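Local coordinates for alginate biosynthesis protein AlgX (Pseudomonas aeruginosa, PDB 4KNC) that protects the exopolysaccharide alginate from degradation as it crosses the periplasm and takes part in its O-acetylation, at residues P19-D24 against Q201-S206; T36-A41 against L46-Y51; L81-Q86 against A119-A124; G187-L192 against G246-F251. One frame throughout, in Å; residues are numbered along the deposited sequence.

Contact 1 of 4, residues P19-D24 against Q201-S206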
loop_
_atom_site.group_PDB
_atom_site.type_symbol
_atom_site.label_atom_id
_atom_site.label_comp_id
_atom_site.label_asym_id
_atom_site.label_seq_id
_atom_site.Cartn_x
_atom_site.Cartn_y
_atom_site.Cartn_z
ATOM N N PRO A 19 21.834 26.635 -6.179
ATOM C CA PRO A 19 22.185 26.582 -4.751
ATOM C C PRO A 19 20.980 26.410 -3.816
ATOM O O PRO A 19 21.098 25.726 -2.799
ATOM C CB PRO A 19 22.818 27.954 -4.497
ATOM C CG PRO A 19 23.300 28.414 -5.821
ATOM C CD PRO A 19 22.372 27.844 -6.836
ATOM N N ALA A 20 19.845 27.020 -4.161
ATOM C CA ALA A 20 18.651 26.979 -3.315
ATOM C C ALA A 20 18.190 25.550 -3.086
ATOM O O ALA A 20 17.582 25.237 -2.058
ATOM C CB ALA A 20 17.529 27.785 -3.937
ATOM N N ALA A 21 18.492 24.685 -4.049
ATOM C CA ALA A 21 18.065 23.294 -4.002
ATOM C C ALA A 21 18.703 22.527 -2.856
ATOM O O ALA A 21 18.218 21.447 -2.490
ATOM C CB ALA A 21 18.367 22.606 -5.323
ATOM N N ALA A 22 19.781 23.059 -2.280
ATOM C CA ALA A 22 20.477 22.301 -1.233
ATOM C C ALA A 22 19.874 22.420 0.186
ATOM O O ALA A 22 20.388 21.819 1.113
ATOM C CB ALA A 22 21.946 22.678 -1.209
ATOM N N TYR A 23 18.806 23.200 0.364
ATOM C CA TYR A 23 18.307 23.482 1.718
ATOM C C TYR A 23 16.952 22.863 1.985
ATOM O O TYR A 23 15.992 23.145 1.276
ATOM C CB TYR A 23 18.252 24.996 1.976
ATOM C CG TYR A 23 19.545 25.663 1.604
ATOM C CD1 TYR A 23 20.740 25.257 2.181
ATOM C CD2 TYR A 23 19.580 26.672 0.657
ATOM C CE1 TYR A 23 21.931 25.842 1.830
ATOM C CE2 TYR A 23 20.771 27.269 0.298
ATOM C CZ TYR A 23 21.942 26.849 0.889
ATOM O OH TYR A 23 23.130 27.446 0.542
ATOM N N ASP A 24 16.879 22.026 3.020
ATOM C CA ASP A 24 15.641 21.309 3.336
ATOM C C ASP A 24 14.471 22.253 3.537
ATOM O O ASP A 24 13.346 21.934 3.166
ATOM C CB ASP A 24 15.808 20.416 4.566
ATOM C CG ASP A 24 16.661 19.199 4.291
ATOM O OD1 ASP A 24 16.965 18.942 3.112
ATOM O OD2 ASP A 24 17.019 18.489 5.249
ATOM N N GLN A 201 11.156 23.232 -11.593
ATOM C CA GLN A 201 10.339 24.229 -10.916
ATOM C C GLN A 201 11.181 25.114 -9.993
ATOM O O GLN A 201 10.967 26.334 -9.922
ATOM C CB GLN A 201 9.213 23.558 -10.138
ATOM C CG GLN A 201 8.019 24.449 -9.877
ATOM C CD GLN A 201 8.176 25.260 -8.623
ATOM O OE1 GLN A 201 8.643 24.754 -7.601
ATOM N NE2 GLN A 201 7.798 26.539 -8.687
ATOM N N LEU A 202 12.149 24.499 -9.315
ATOM C CA LEU A 202 13.021 25.205 -8.372
ATOM C C LEU A 202 14.114 26.052 -9.016
ATOM O O LEU A 202 14.472 27.101 -8.497
ATOM C CB LEU A 202 13.737 24.208 -7.460
ATOM C CG LEU A 202 12.963 23.485 -6.361
ATOM C CD1 LEU A 202 13.903 22.580 -5.585
ATOM C CD2 LEU A 202 12.331 24.479 -5.440
ATOM N N CYS A 203 14.664 25.572 -10.123
ATOM C CA CYS A 203 15.934 26.084 -10.638
ATOM C C CYS A 203 15.859 26.469 -12.105
ATOM O O CYS A 203 16.802 27.041 -12.653
ATOM C CB CYS A 203 17.042 25.028 -10.461
ATOM S SG CYS A 203 17.470 24.629 -8.738
ATOM N N GLY A 204 14.752 26.129 -12.754
ATOM C CA GLY A 204 14.622 26.378 -14.180
ATOM C C GLY A 204 15.468 25.411 -14.994
ATOM O O GLY A 204 15.664 25.602 -16.196
ATOM N N ASN A 205 15.975 24.370 -14.338
ATOM C CA ASN A 205 16.731 23.334 -15.031
ATOM C C ASN A 205 15.866 22.599 -16.050
ATOM O O ASN A 205 14.638 22.666 -16.011
ATOM C CB ASN A 205 17.331 22.340 -14.029
ATOM C CG ASN A 205 18.438 22.951 -13.204
ATOM O OD1 ASN A 205 18.504 24.169 -13.054
ATOM N ND2 ASN A 205 19.322 22.117 -12.678
ATOM N N SER A 206 16.511 21.904 -16.972
ATOM C CA SER A 206 15.788 21.123 -17.960
ATOM C C SER A 206 16.491 19.782 -18.117
ATOM O O SER A 206 17.701 19.742 -18.323
ATOM C CB SER A 206 15.751 21.866 -19.295
ATOM O OG SER A 206 14.688 21.396 -20.101
#
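A21 meets L202 and C203 through its methyl group, at the point where the N-terminal loop passes the end of helix 194-203. The approach begins at P19, which opens a short 3-10 turn: its carbonyl oxygen accepts a hydrogen bond from A22 N, with P19 O and A22 N 3.0 Å apart. A20 follows with its CB directed at the helix end, though without reaching contact distance, and its carbonyl takes a weak bond from Y23 N. A21, buried, is the residue of the turn that makes contact: its CB lies 4.1 Å from C203 SG. More loosely, A21 CB and L202 CD1 are 4.5 Å apart. C203 holds its sulfur beside the backbone N and anti to the carbonyl carbon (chi1 -65°), where the sulfur both packs on the A21 methyl and bonds to C18 SG. No hydrogen bond links the two segments. Behind the cysteine, G204 leaves the helix with positive phi, and N205 ND2 reaches back to N16 O. The C18-C203 disulfide ties the N-terminal loop of the SGNH hydrolase-like domain to the last turn of helix 194-203, a disulfide-linked loop-to-helix contact with the A21 methyl packed beside the sulfur.

Contact 2 of 4, residues T36-A41 against L46-Y51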
loop_
_atom_site.group_PDB
_atom_site.type_symbol
_atom_site.label_atom_id
_atom_site.label_comp_id
_atom_site.label_asym_id
_atom_site.label_seq_id
_atom_site.Cartn_x
_atom_site.Cartn_y
_atom_site.Cartn_z
ATOM N N THR A 36 12.715 16.302 -0.768
ATOM C CA THR A 36 13.649 16.893 0.189
ATOM C C THR A 36 14.920 16.084 0.476
ATOM O O THR A 36 14.825 14.930 0.877
ATOM C CB THR A 36 12.924 17.087 1.533
ATOM O OG1 THR A 36 11.608 17.595 1.282
ATOM C CG2 THR A 36 13.685 18.036 2.439
ATOM N N HIS A 37 16.107 16.644 0.221
ATOM C CA HIS A 37 16.307 17.735 -0.721
ATOM C C HIS A 37 17.120 17.131 -1.887
ATOM O O HIS A 37 17.745 16.072 -1.728
ATOM C CB HIS A 37 17.013 18.943 -0.073
ATOM C CG HIS A 37 18.473 18.737 0.214
ATOM N ND1 HIS A 37 18.959 18.531 1.489
ATOM C CD2 HIS A 37 19.554 18.736 -0.605
ATOM C CE1 HIS A 37 20.271 18.390 1.440
ATOM N NE2 HIS A 37 20.658 18.509 0.181
ATOM N N LEU A 38 17.104 17.776 -3.051
ATOM C CA LEU A 38 17.694 17.174 -4.251
ATOM C C LEU A 38 19.180 17.445 -4.364
ATOM O O LEU A 38 19.621 18.556 -4.112
ATOM C CB LEU A 38 16.995 17.681 -5.512
ATOM C CG LEU A 38 15.517 17.322 -5.644
ATOM C CD1 LEU A 38 14.883 18.221 -6.699
ATOM C CD2 LEU A 38 15.342 15.832 -6.010
ATOM N N VAL A 39 19.946 16.413 -4.712
ATOM C CA VAL A 39 21.365 16.557 -5.012
ATOM C C VAL A 39 21.672 15.983 -6.397
ATOM O O VAL A 39 21.052 15.014 -6.836
ATOM C CB VAL A 39 22.284 15.919 -3.944
ATOM C CG1 VAL A 39 22.104 16.609 -2.612
ATOM C CG2 VAL A 39 22.027 14.430 -3.811
ATOM N N GLN A 40 22.623 16.616 -7.073
ATOM C CA GLN A 40 22.990 16.293 -8.444
ATOM C C GLN A 40 24.063 15.236 -8.422
ATOM O O GLN A 40 25.157 15.465 -7.911
ATOM C CB GLN A 40 23.547 17.549 -9.140
ATOM C CG GLN A 40 24.015 17.336 -10.574
ATOM C CD GLN A 40 22.861 17.219 -11.569
ATOM O OE1 GLN A 40 22.176 18.205 -11.882
ATOM N NE2 GLN A 40 22.642 16.003 -12.070
ATOM N N ALA A 41 23.763 14.068 -8.971
ATOM C CA ALA A 41 24.763 13.010 -9.018
ATOM C C ALA A 41 25.380 12.931 -10.411
ATOM O O ALA A 41 25.386 13.915 -11.151
ATOM C CB ALA A 41 24.159 11.688 -8.605
ATOM N N LEU A 46 19.634 12.459 -10.138
ATOM C CA LEU A 46 19.350 13.237 -8.944
ATOM C C LEU A 46 18.997 12.265 -7.812
ATOM O O LEU A 46 18.429 11.198 -8.061
ATOM C CB LEU A 46 18.169 14.191 -9.177
ATOM C CG LEU A 46 18.243 15.272 -10.260
ATOM C CD1 LEU A 46 17.012 16.194 -10.159
ATOM C CD2 LEU A 46 19.536 16.092 -10.172
ATOM N N PHE A 47 19.334 12.622 -6.577
ATOM C CA PHE A 47 18.885 11.833 -5.437
ATOM C C PHE A 47 18.231 12.754 -4.423
ATOM O O PHE A 47 18.592 13.920 -4.324
ATOM C CB PHE A 47 20.059 11.124 -4.772
ATOM C CG PHE A 47 20.618 9.979 -5.572
ATOM C CD1 PHE A 47 21.412 10.215 -6.685
ATOM C CD2 PHE A 47 20.353 8.656 -5.201
ATOM C CE1 PHE A 47 21.941 9.148 -7.414
ATOM C CE2 PHE A 47 20.876 7.594 -5.923
ATOM C CZ PHE A 47 21.670 7.844 -7.036
ATOM N N ARG A 48 17.271 12.224 -3.673
ATOM C CA ARG A 48 16.699 12.927 -2.532
ATOM C C ARG A 48 17.422 12.474 -1.276
ATOM O O ARG A 48 17.548 11.290 -1.044
ATOM C CB ARG A 48 15.216 12.591 -2.407
ATOM C CG ARG A 48 14.434 12.823 -3.696
ATOM C CD ARG A 48 13.065 12.208 -3.568
ATOM N NE ARG A 48 13.136 10.750 -3.591
ATOM C CZ ARG A 48 12.081 9.949 -3.470
ATOM N NH1 ARG A 48 10.877 10.464 -3.291
ATOM N NH2 ARG A 48 12.230 8.629 -3.524
ATOM N N THR A 49 17.882 13.412 -0.456
ATOM C CA THR A 49 18.671 13.060 0.717
ATOM C C THR A 49 17.854 12.288 1.759
ATOM O O THR A 49 18.330 11.301 2.323
ATOM C CB THR A 49 19.257 14.322 1.371
ATOM O OG1 THR A 49 18.205 15.267 1.587
ATOM C CG2 THR A 49 20.307 14.966 0.462
ATOM N N THR A 50 16.621 12.723 2.005
ATOM C CA THR A 50 15.829 12.143 3.088
ATOM C C THR A 50 15.117 10.862 2.655
ATOM O O THR A 50 14.838 10.005 3.472
ATOM C CB THR A 50 14.787 13.132 3.662
ATOM O OG1 THR A 50 13.736 13.335 2.714
ATOM C CG2 THR A 50 15.434 14.485 3.996
ATOM N N TYR A 51 14.813 10.735 1.369
ATOM C CA TYR A 51 14.135 9.539 0.891
ATOM C C TYR A 51 15.123 8.497 0.397
ATOM O O TYR A 51 14.971 7.320 0.691
ATOM C CB TYR A 51 13.167 9.872 -0.245
ATOM C CG TYR A 51 11.952 10.651 0.180
ATOM C CD1 TYR A 51 12.019 12.030 0.399
ATOM C CD2 TYR A 51 10.732 10.012 0.370
ATOM C CE1 TYR A 51 10.893 12.745 0.782
ATOM C CE2 TYR A 51 9.608 10.708 0.763
ATOM C CZ TYR A 51 9.686 12.076 0.963
ATOM O OH TYR A 51 8.554 12.766 1.345
#
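V39 and F47 form the central, hydrogen-bonded pair of a two-stranded antiparallel beta hairpin, strands 38-40 and 46-48. V39 N lies 2.9 Å from F47 O, and F47 N returns the bond to V39 O at 3.0 Å. L38 with R48 and Q40 with L46 are the flanking non-hydrogen-bonded pairs. On their shared face L38 CD2 rests on R48 CG, while Q40, bent at chi2, lays its amide against L46 CD2. On the other face the A41 methyl meets the edge of the F47 ring, 3.6 Å from CE1. Beyond F47, T49 N bonds to H37 O, and T49 OG1 accepts the H37 N-H. T49 CG2 sits over a face of the imidazole, 3.7 Å from its centroid, a CH-pi contact; H37 ND1 is held by D24. At the open end of the hairpin T36 O is gripped twice by T50: N approaches in the carbonyl plane at 3.1 Å, and OG1 donates from 27° off that plane at 2.7 Å.

Helix 194-203 lies against the L38, L46 and R48 side, with F195 touching both L38 and R48. The R48 side chain comes to about 8 Å from that of D148, a putative catalytic residue. Its NH2 forms a salt bridge with D52 OD1, and NH1 bonds to F34 O.

Contact 3 of 4, residues L81-Q86 against A119-A124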
loop_
_atom_site.group_PDB
_atom_site.type_symbol
_atom_site.label_atom_id
_atom_site.label_comp_id
_atom_site.label_asym_id
_atom_site.label_seq_id
_atom_site.Cartn_x
_atom_site.Cartn_y
_atom_site.Cartn_z
ATOM N N LEU A 81 0.965 -13.952 3.837
ATOM C CA LEU A 81 1.342 -12.599 3.448
ATOM C C LEU A 81 2.810 -12.490 3.007
ATOM O O LEU A 81 3.717 -12.937 3.709
ATOM C CB LEU A 81 1.049 -11.612 4.589
ATOM C CG LEU A 81 1.312 -10.125 4.297
ATOM C CD1 LEU A 81 0.424 -9.635 3.168
ATOM C CD2 LEU A 81 1.094 -9.287 5.545
ATOM N N VAL A 82 3.026 -11.900 1.834
ATOM C CA VAL A 82 4.360 -11.578 1.355
ATOM C C VAL A 82 4.486 -10.059 1.266
ATOM O O VAL A 82 3.647 -9.408 0.638
ATOM C CB VAL A 82 4.600 -12.186 -0.046
ATOM C CG1 VAL A 82 5.915 -11.691 -0.639
ATOM C CG2 VAL A 82 4.579 -13.709 0.019
ATOM N N VAL A 83 5.510 -9.484 1.899
ATOM C CA VAL A 83 5.736 -8.042 1.775
ATOM C C VAL A 83 6.933 -7.738 0.865
ATOM O O VAL A 83 8.033 -8.277 1.039
ATOM C CB VAL A 83 5.861 -7.299 3.157
ATOM C CG1 VAL A 83 6.561 -5.960 2.999
ATOM C CG2 VAL A 83 4.489 -7.078 3.802
ATOM N N VAL A 84 6.691 -6.902 -0.137
ATOM C CA VAL A 84 7.755 -6.406 -0.987
ATOM C C VAL A 84 8.132 -5.012 -0.504
ATOM O O VAL A 84 7.409 -4.041 -0.738
ATOM C CB VAL A 84 7.326 -6.384 -2.446
ATOM C CG1 VAL A 84 8.336 -5.576 -3.283
ATOM C CG2 VAL A 84 7.201 -7.838 -2.966
ATOM N N TYR A 85 9.249 -4.933 0.206
ATOM C CA TYR A 85 9.709 -3.704 0.830
ATOM C C TYR A 85 10.718 -3.078 -0.121
ATOM O O TYR A 85 11.910 -3.392 -0.069
ATOM C CB TYR A 85 10.382 -4.057 2.157
ATOM C CG TYR A 85 10.605 -2.928 3.160
ATOM C CD1 TYR A 85 9.565 -2.072 3.545
ATOM C CD2 TYR A 85 11.848 -2.760 3.768
ATOM C CE1 TYR A 85 9.772 -1.069 4.498
ATOM C CE2 TYR A 85 12.064 -1.761 4.718
ATOM C CZ TYR A 85 11.028 -0.921 5.071
ATOM O OH TYR A 85 11.260 0.055 6.002
ATOM N N GLN A 86 10.231 -2.223 -1.018
ATOM C CA GLN A 86 11.065 -1.709 -2.111
ATOM C C GLN A 86 12.288 -0.966 -1.553
ATOM O O GLN A 86 12.162 -0.072 -0.723
ATOM C CB GLN A 86 10.244 -0.790 -3.026
ATOM C CG GLN A 86 10.873 -0.581 -4.414
ATOM C CD GLN A 86 10.187 0.535 -5.213
ATOM O OE1 GLN A 86 9.656 1.491 -4.637
ATOM N NE2 GLN A 86 10.195 0.410 -6.540
ATOM N N ALA A 119 14.327 -8.617 8.635
ATOM C CA ALA A 119 14.269 -9.638 9.686
ATOM C C ALA A 119 13.058 -9.432 10.585
ATOM O O ALA A 119 12.407 -10.400 10.982
ATOM C CB ALA A 119 15.541 -9.641 10.508
ATOM N N ARG A 120 12.743 -8.175 10.900
ATOM C CA ARG A 120 11.562 -7.919 11.733
ATOM C C ARG A 120 10.250 -8.285 11.026
ATOM O O ARG A 120 9.327 -8.835 11.648
ATOM C CB ARG A 120 11.548 -6.473 12.242
ATOM C CG ARG A 120 12.687 -6.198 13.201
ATOM C CD ARG A 120 12.587 -4.840 13.881
ATOM N NE ARG A 120 13.666 -4.682 14.855
ATOM C CZ ARG A 120 13.816 -3.639 15.667
ATOM N NH1 ARG A 120 12.953 -2.631 15.635
ATOM N NH2 ARG A 120 14.840 -3.601 16.512
ATOM N N PHE A 121 10.166 -7.989 9.728
ATOM C CA PHE A 121 9.047 -8.494 8.937
ATOM C C PHE A 121 8.922 -10.008 9.105
ATOM O O PHE A 121 7.825 -10.518 9.377
ATOM C CB PHE A 121 9.190 -8.148 7.442
ATOM C CG PHE A 121 8.751 -6.745 7.084
ATOM C CD1 PHE A 121 7.446 -6.334 7.299
ATOM C CD2 PHE A 121 9.645 -5.849 6.513
ATOM C CE1 PHE A 121 7.043 -5.042 6.974
ATOM C CE2 PHE A 121 9.254 -4.566 6.172
ATOM C CZ PHE A 121 7.951 -4.154 6.404
ATOM N N ARG A 122 10.032 -10.732 8.941
ATOM C CA ARG A 122 9.982 -12.204 9.108
ATOM C C ARG A 122 9.514 -12.624 10.493
ATOM O O ARG A 122 8.737 -13.575 10.646
ATOM C CB ARG A 122 11.343 -12.834 8.860
ATOM C CG ARG A 122 11.830 -12.610 7.483
ATOM C CD ARG A 122 12.397 -13.864 6.878
ATOM N NE ARG A 122 12.946 -13.506 5.579
ATOM C CZ ARG A 122 14.154 -12.991 5.421
ATOM N NH1 ARG A 122 14.934 -12.818 6.479
ATOM N NH2 ARG A 122 14.587 -12.669 4.212
ATOM N N GLN A 123 9.984 -11.902 11.504
ATOM C CA GLN A 123 9.629 -12.214 12.880
ATOM C C GLN A 123 8.132 -11.994 13.100
ATOM O O GLN A 123 7.527 -12.617 13.957
ATOM C CB GLN A 123 10.459 -11.351 13.833
ATOM C CG GLN A 123 10.383 -11.784 15.279
ATOM C CD GLN A 123 11.196 -10.888 16.202
ATOM O OE1 GLN A 123 11.649 -9.806 15.810
ATOM N NE2 GLN A 123 11.389 -11.341 17.437
ATOM N N ALA A 124 7.528 -11.102 12.319
ATOM C CA ALA A 124 6.081 -10.914 12.404
ATOM C C ALA A 124 5.282 -12.016 11.665
ATOM O O ALA A 124 4.043 -11.978 11.622
ATOM C CB ALA A 124 5.688 -9.512 11.897
#
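F121 points its ring from helix 107-123 into the angle between V83 and Y85, two side chains on the same face of strand 80-85. The phenylalanine CG stands beside the backbone N and anti to the carbonyl carbon (chi1 -81°), which carries the ring off the helix toward the strand. There it is used in two ways. Its rim addresses Y85: CE2 lies over one face of the tyrosine, displaced toward the margin of that ring and 3.6 Å from Y85 CD1. The centroids are 5.0 Å apart and the planes stand at 67°, a T-shaped, edge-to-face pair. One flat side of F121, meanwhile, receives V83. The valine's CG1 lies anti to its own N (chi1 160°) and sits over the phenylalanine face in a CH-pi contact, 4.2 Å from the ring centroid. The Y85 hydroxyl is hydrogen-bonded to G58 N, a bond that would limit swinging of the ring. All three side chains are buried and no hydrogen bond crosses between the segments, so the packing is wholly apolar and aromatic.

Strand 80-85 lies beside strand 293-298 in the parallel sheet of the SGNH hydrolase-like domain and also bonds through its backbone to W127; helix 107-123 packs on one face of it. F298 of strand 293-298 touches V83 and Y85, while W64 and L67 bring helix 61-76 against F121.

Contact 4 of 4, residues G187-L192 against G246-F251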
loop_
_atom_site.group_PDB
_atom_site.type_symbol
_atom_site.label_atom_id
_atom_site.label_comp_id
_atom_site.label_asym_id
_atom_site.label_seq_id
_atom_site.Cartn_x
_atom_site.Cartn_y
_atom_site.Cartn_z
ATOM N N GLY A 187 7.300 -2.076 -26.798
ATOM C CA GLY A 187 7.405 -0.661 -27.099
ATOM C C GLY A 187 8.430 0.008 -26.211
ATOM O O GLY A 187 9.181 -0.666 -25.506
ATOM N N LEU A 188 8.478 1.336 -26.260
ATOM C CA LEU A 188 9.348 2.083 -25.376
ATOM C C LEU A 188 8.494 2.811 -24.344
ATOM O O LEU A 188 7.363 3.206 -24.630
ATOM C CB LEU A 188 10.210 3.073 -26.164
ATOM C CG LEU A 188 11.090 2.498 -27.278
ATOM C CD1 LEU A 188 11.699 3.637 -28.095
ATOM C CD2 LEU A 188 12.190 1.578 -26.734
ATOM N N LEU A 189 9.024 2.951 -23.133
ATOM C CA LEU A 189 8.323 3.655 -22.070
ATOM C C LEU A 189 9.006 5.000 -21.859
ATOM O O LEU A 189 10.197 5.066 -21.556
ATOM C CB LEU A 189 8.339 2.825 -20.770
ATOM C CG LEU A 189 7.824 3.489 -19.483
ATOM C CD1 LEU A 189 6.331 3.785 -19.562
ATOM C CD2 LEU A 189 8.111 2.662 -18.246
ATOM N N SER A 190 8.259 6.080 -22.026
ATOM C CA SER A 190 8.838 7.399 -21.855
ATOM C C SER A 190 8.613 7.900 -20.437
ATOM O O SER A 190 7.510 7.802 -19.906
ATOM C CB SER A 190 8.205 8.384 -22.835
ATOM O OG SER A 190 6.826 8.539 -22.554
ATOM N N LYS A 191 9.649 8.464 -19.828
ATOM C CA LYS A 191 9.455 9.106 -18.533
ATOM C C LYS A 191 10.309 10.345 -18.348
ATOM O O LYS A 191 11.532 10.301 -18.468
ATOM C CB LYS A 191 9.716 8.139 -17.371
ATOM C CG LYS A 191 9.337 8.770 -16.016
ATOM C CD LYS A 191 9.228 7.748 -14.912
ATOM C CE LYS A 191 8.008 6.869 -15.088
ATOM N NZ LYS A 191 6.793 7.521 -14.560
ATOM N N LEU A 192 9.650 11.461 -18.071
ATOM C CA LEU A 192 10.353 12.643 -17.609
ATOM C C LEU A 192 10.149 12.586 -16.103
ATOM O O LEU A 192 9.020 12.689 -15.624
ATOM C CB LEU A 192 9.739 13.921 -18.205
ATOM C CG LEU A 192 10.319 15.252 -17.703
ATOM C CD1 LEU A 192 11.808 15.323 -18.005
ATOM C CD2 LEU A 192 9.584 16.472 -18.279
ATOM N N GLY A 246 2.090 -0.922 -11.115
ATOM C CA GLY A 246 1.267 -0.569 -12.261
ATOM C C GLY A 246 1.739 -1.216 -13.554
ATOM O O GLY A 246 2.872 -1.659 -13.657
ATOM N N PRO A 247 0.857 -1.261 -14.554
ATOM C CA PRO A 247 1.093 -1.924 -15.843
ATOM C C PRO A 247 2.352 -1.455 -16.568
ATOM O O PRO A 247 3.029 -2.270 -17.181
ATOM C CB PRO A 247 -0.150 -1.551 -16.651
ATOM C CG PRO A 247 -1.208 -1.323 -15.615
ATOM C CD PRO A 247 -0.495 -0.682 -14.465
ATOM N N ALA A 248 2.667 -0.168 -16.478
ATOM C CA ALA A 248 3.808 0.402 -17.192
ATOM C C ALA A 248 5.139 -0.284 -16.884
ATOM O O ALA A 248 6.006 -0.339 -17.747
ATOM C CB ALA A 248 3.921 1.901 -16.907
ATOM N N TYR A 249 5.310 -0.790 -15.660
ATOM C CA TYR A 249 6.599 -1.349 -15.279
ATOM C C TYR A 249 6.559 -2.866 -15.309
ATOM O O TYR A 249 7.597 -3.510 -15.210
ATOM C CB TYR A 249 7.054 -0.829 -13.912
ATOM C CG TYR A 249 6.815 0.649 -13.777
ATOM C CD1 TYR A 249 7.613 1.568 -14.463
ATOM C CD2 TYR A 249 5.768 1.131 -13.003
ATOM C CE1 TYR A 249 7.384 2.924 -14.364
ATOM C CE2 TYR A 249 5.530 2.494 -12.894
ATOM C CZ TYR A 249 6.338 3.384 -13.573
ATOM O OH TYR A 249 6.092 4.741 -13.466
ATOM N N ASN A 250 5.354 -3.417 -15.435
ATOM C CA ASN A 250 5.155 -4.851 -15.619
ATOM C C ASN A 250 5.646 -5.752 -14.460
ATOM O O ASN A 250 6.043 -6.890 -14.683
ATOM C CB ASN A 250 5.759 -5.325 -16.956
ATOM C CG ASN A 250 5.195 -6.679 -17.397
ATOM O OD1 ASN A 250 3.985 -6.866 -17.392
ATOM N ND2 ASN A 250 6.075 -7.637 -17.735
ATOM N N PHE A 251 5.604 -5.247 -13.233
ATOM C CA PHE A 251 6.013 -6.030 -12.063
ATOM C C PHE A 251 5.179 -7.308 -11.935
ATOM O O PHE A 251 5.736 -8.400 -11.772
ATOM C CB PHE A 251 5.938 -5.177 -10.795
ATOM C CG PHE A 251 6.351 -5.898 -9.524
ATOM C CD1 PHE A 251 7.586 -6.525 -9.425
ATOM C CD2 PHE A 251 5.517 -5.891 -8.407
ATOM C CE1 PHE A 251 7.968 -7.170 -8.247
ATOM C CE2 PHE A 251 5.899 -6.519 -7.214
ATOM C CZ PHE A 251 7.128 -7.169 -7.143
#
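L189 lays its isobutyl end across the A248-Y249 corner of the loop before helix 251-259. CD1 meets A248 CB at 4.1 Å, while CD2 lies 3.7 Å from A248 O and 4.0 Å from Y249 CE1, the two methyls together covering A248 and the near rim of the Y249 ring. With CG anti to the backbone N (chi1 171°), the branch extends from the strand toward the loop. Two residues on, K191 leaves the same side of the strand, starts out extended and then bends at chi3 and again at chi4 (-71° and -83°). The bends bring CE to the margin of the tyrosine ring, near its plane, and place NZ 3.1 Å from Y249 OH, to which it donates a hydrogen bond. Both L189 and K191 cross Y249 at about a right angle. The A248 methyl, from the neighbouring residue, lies above the centre of one ring face.

In the SGNH hydrolase-like domain, this loop follows strand 237-240 and the presumed nucleophile S243; the facing strand 180-191 pairs with strand 210-220. The Y249 ring stacks on H150, the inferred proton acceptor, and K191 NZ also makes a long, weak ion pair with D148 OD2, so that Y249 and K191 adjoin the putative Ser-His-Asp triad through H150 and D148 respectively. N250, with positive phi, occupies the N-cap position of helix 251-259, and its ND2 is hydrogen-bonded to T217 OG1.

In the fold
From the N terminus, contact 1 opens first and closes last but one, joining the entry loop to helix 194-203 across 177 residues. That long loop encloses contact 2, the local hairpin 36-41/46-51, and then contact 3, where strand 80-85 of the parallel sheet meets helix 107-123. Contact 4 crosses contact 1: it starts on strand 180-191, just ahead of helix 194-203, and ends beyond it, before helix 251-259. Contacts 2, 3 and 4 follow one another in series. Contacts 1 and 2 touch through D24 and H37, probably by a hydrogen bond, and contact 3 touches contact 4 through V84 CG2 and F251 CZ, 4.2 Å apart.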